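Local coordinates for glucose-6-phosphate isomerase (Chlamydia trachomatis D/UW-3/CX, PDB 6OTU), which catalyses the reversible isomerization of glucose-6-phosphate to fructose-6-phosphate, at residues 355-360 with 489-494. Residues are numbered along the deposited sequence; the frame is centred on the assembly and turned at random.
With G6Q (glucose-6-phosphate), chain E.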
loop_
_atom_site.group_PDB
_atom_site.type_symbol
_atom_site.label_atom_id
_atom_site.label_comp_id
_atom_site.label_asym_id
_atom_site.label_seq_id
_atom_site.Cartn_x
_atom_site.Cartn_y
_atom_site.Cartn_z
ATOM N N GLU A 355 -9.095 -0.180 -10.973
ATOM C CA GLU A 355 -9.045 -0.469 -12.404
ATOM C C GLU A 355 -10.445 -0.688 -12.980
ATOM O O GLU A 355 -10.724 -0.291 -14.121
ATOM C CB GLU A 355 -8.155 -1.681 -12.674
ATOM C CG GLU A 355 -7.547 -1.670 -14.051
ATOM C CD GLU A 355 -6.997 -3.003 -14.434
ATOM O OE1 GLU A 355 -6.584 -3.144 -15.594
ATOM O OE2 GLU A 355 -6.979 -3.915 -13.581
ATOM N N SER A 356 -11.341 -1.318 -12.212
ATOM C CA SER A 356 -12.701 -1.525 -12.702
ATOM C C SER A 356 -13.459 -0.209 -12.789
ATOM O O SER A 356 -14.061 0.109 -13.818
ATOM C CB SER A 356 -13.465 -2.497 -11.798
ATOM O OG SER A 356 -12.898 -3.792 -11.822
ATOM N N ASN A 357 -13.439 0.577 -11.718
ATOM C CA ASN A 357 -14.362 1.691 -11.607
ATOM C C ASN A 357 -13.669 3.035 -11.732
ATOM O O ASN A 357 -14.315 4.076 -11.550
ATOM C CB ASN A 357 -15.161 1.560 -10.304
ATOM C CG ASN A 357 -16.060 0.326 -10.325
ATOM O OD1 ASN A 357 -16.491 -0.091 -11.402
ATOM N ND2 ASN A 357 -16.334 -0.272 -9.159
ATOM N N GLY A 358 -12.388 3.048 -12.100
ATOM C CA GLY A 358 -11.720 4.304 -12.386
ATOM C C GLY A 358 -12.078 4.811 -13.767
ATOM O O GLY A 358 -11.241 4.825 -14.669
ATOM N N LYS A 359 -13.331 5.221 -13.944
ATOM C CA LYS A 359 -13.878 5.534 -15.256
ATOM C C LYS A 359 -14.605 6.863 -15.191
ATOM O O LYS A 359 -15.026 7.305 -14.117
ATOM C CB LYS A 359 -14.840 4.448 -15.736
ATOM C CG LYS A 359 -14.263 3.045 -15.681
ATOM C CD LYS A 359 -13.223 2.851 -16.789
ATOM C CE LYS A 359 -12.448 1.560 -16.599
ATOM N NZ LYS A 359 -13.341 0.380 -16.603
ATOM N N SER A 360 -14.743 7.508 -16.349
ATOM C CA SER A 360 -15.416 8.800 -16.364
ATOM C C SER A 360 -16.310 8.950 -17.592
ATOM O O SER A 360 -16.581 10.070 -18.028
ATOM C CB SER A 360 -14.404 9.949 -16.280
ATOM O OG SER A 360 -13.331 9.721 -17.163
ATOM N N ILE A 489 -21.345 2.648 -15.236
ATOM C CA ILE A 489 -20.113 2.672 -15.996
ATOM C C ILE A 489 -19.781 1.247 -16.419
ATOM O O ILE A 489 -20.414 0.288 -15.991
ATOM C CB ILE A 489 -18.952 3.296 -15.177
ATOM C CG1 ILE A 489 -18.710 2.450 -13.921
ATOM C CG2 ILE A 489 -19.279 4.720 -14.813
ATOM C CD1 ILE A 489 -17.482 2.833 -13.106
ATOM N N ASN A 490 -18.770 1.099 -17.277
ATOM C CA ASN A 490 -18.302 -0.228 -17.677
ATOM C C ASN A 490 -17.149 -0.620 -16.760
ATOM O O ASN A 490 -16.016 -0.143 -16.911
ATOM C CB ASN A 490 -17.903 -0.264 -19.149
ATOM C CG ASN A 490 -17.368 -1.640 -19.583
ATOM O OD1 ASN A 490 -17.444 -2.612 -18.830
ATOM N ND2 ASN A 490 -16.810 -1.715 -20.805
ATOM N N SER A 491 -17.443 -1.500 -15.801
ATOM C CA SER A 491 -16.430 -1.929 -14.843
ATOM C C SER A 491 -15.406 -2.889 -15.435
ATOM O O SER A 491 -14.466 -3.248 -14.728
ATOM C CB SER A 491 -17.091 -2.616 -13.639
ATOM O OG SER A 491 -18.001 -1.772 -12.955
ATOM N N PHE A 492 -15.553 -3.348 -16.678
ATOM C CA PHE A 492 -14.860 -4.561 -17.078
ATOM C C PHE A 492 -13.882 -4.381 -18.225
ATOM O O PHE A 492 -13.311 -5.378 -18.683
ATOM C CB PHE A 492 -15.892 -5.656 -17.406
ATOM C CG PHE A 492 -16.901 -5.857 -16.310
ATOM C CD1 PHE A 492 -16.512 -6.406 -15.080
ATOM C CD2 PHE A 492 -18.221 -5.451 -16.477
ATOM C CE1 PHE A 492 -17.436 -6.571 -14.045
ATOM C CE2 PHE A 492 -19.153 -5.603 -15.440
ATOM C CZ PHE A 492 -18.762 -6.163 -14.221
ATOM N N ASP A 493 -13.641 -3.158 -18.688
ATOM C CA ASP A 493 -12.517 -2.904 -19.581
ATOM C C ASP A 493 -11.504 -1.992 -18.883
ATOM O O ASP A 493 -11.624 -1.677 -17.689
ATOM C CB ASP A 493 -12.996 -2.343 -20.934
ATOM C CG ASP A 493 -13.725 -1.016 -20.804
ATOM O OD1 ASP A 493 -13.945 -0.551 -19.652
ATOM O OD2 ASP A 493 -14.085 -0.452 -21.869
ATOM N N GLN A 494 -10.476 -1.583 -19.628
ATOM C CA GLN A 494 -9.364 -0.871 -19.006
ATOM C C GLN A 494 -8.537 -0.152 -20.065
ATOM O O GLN A 494 -7.368 -0.472 -20.294
ATOM C CB GLN A 494 -8.511 -1.833 -18.164
ATOM C CG GLN A 494 -7.989 -3.092 -18.864
ATOM C CD GLN A 494 -9.028 -4.172 -19.079
ATOM O OE1 GLN A 494 -9.789 -4.518 -18.176
ATOM N NE2 GLN A 494 -9.071 -4.712 -20.297
HETATM C C1 G6Q E . -6.460 -6.875 -15.602
HETATM C C2 G6Q E . -5.641 -5.897 -16.448
HETATM C C3 G6Q E . -4.133 -6.069 -16.303
HETATM C C4 G6Q E . -3.588 -7.354 -16.937
HETATM C C5 G6Q E . -2.066 -7.305 -17.074
HETATM C C6 G6Q E . -1.484 -8.624 -17.524
HETATM O O1 G6Q E . -7.637 -6.924 -15.744
HETATM O O2 G6Q E . -5.997 -5.996 -17.822
HETATM O O3 G6Q E . -3.773 -6.039 -14.920
HETATM O O4 G6Q E . -3.944 -8.484 -16.144
HETATM O O5 G6Q E . -1.715 -6.260 -17.986
HETATM O O6 G6Q E . -2.124 -8.988 -18.778
HETATM P P G6Q E . -1.868 -10.455 -19.408
HETATM O O1P G6Q E . -2.431 -11.458 -18.416
HETATM O O2P G6Q E . -2.639 -10.433 -20.723
HETATM O O3P G6Q E . -0.372 -10.597 -19.601
#
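E355 and Q494 meet beside the open-chain sugar in the active site of the phosphoglucose isomerase fold. E355, the probable proton donor, ends helix 345-357 together with S356 and N357. Its CG lies anti to the backbone N (chi1 -154°), and the chain stays extended beyond it. The carboxylate thus reaches the substrate, with E355 OE1 3.0 Å from C2 of glucose-6-phosphate. Q494 CB lies 3.5 Å from E355 OE1. Q494 sits at the N-cap position of helix 495-511, and its OE1 accepts from R269. Q351 holds E355 OE2.

Behind this first shell, K359 ties the helix end to the loop. Its bent chain brings NZ to four acceptors. K359 NZ bonds N490 O at 2.7 Å, nearly along the carbonyl direction. K359 NZ bonds D493 O at 2.9 Å, from above that carbonyl plane. It also returns to S356 O of its own segment. The salt bridge from K359 NZ to D493 OD1 is longer, 3.2 Å. N447 ND2 of the second subunit hydrogen-bonds D493 OD2, the other carboxylate oxygen.

Farther from the sugar, I489 CD1 packs 3.5 Å from N357 OD1. N490 OD1 closes an Asx turn by accepting from F492 N. The S491 OG hydroxyl donates to N357 OD1 at 2.7 Å, in the plane of the amide carbonyl, with a C=O...OG angle of 153°.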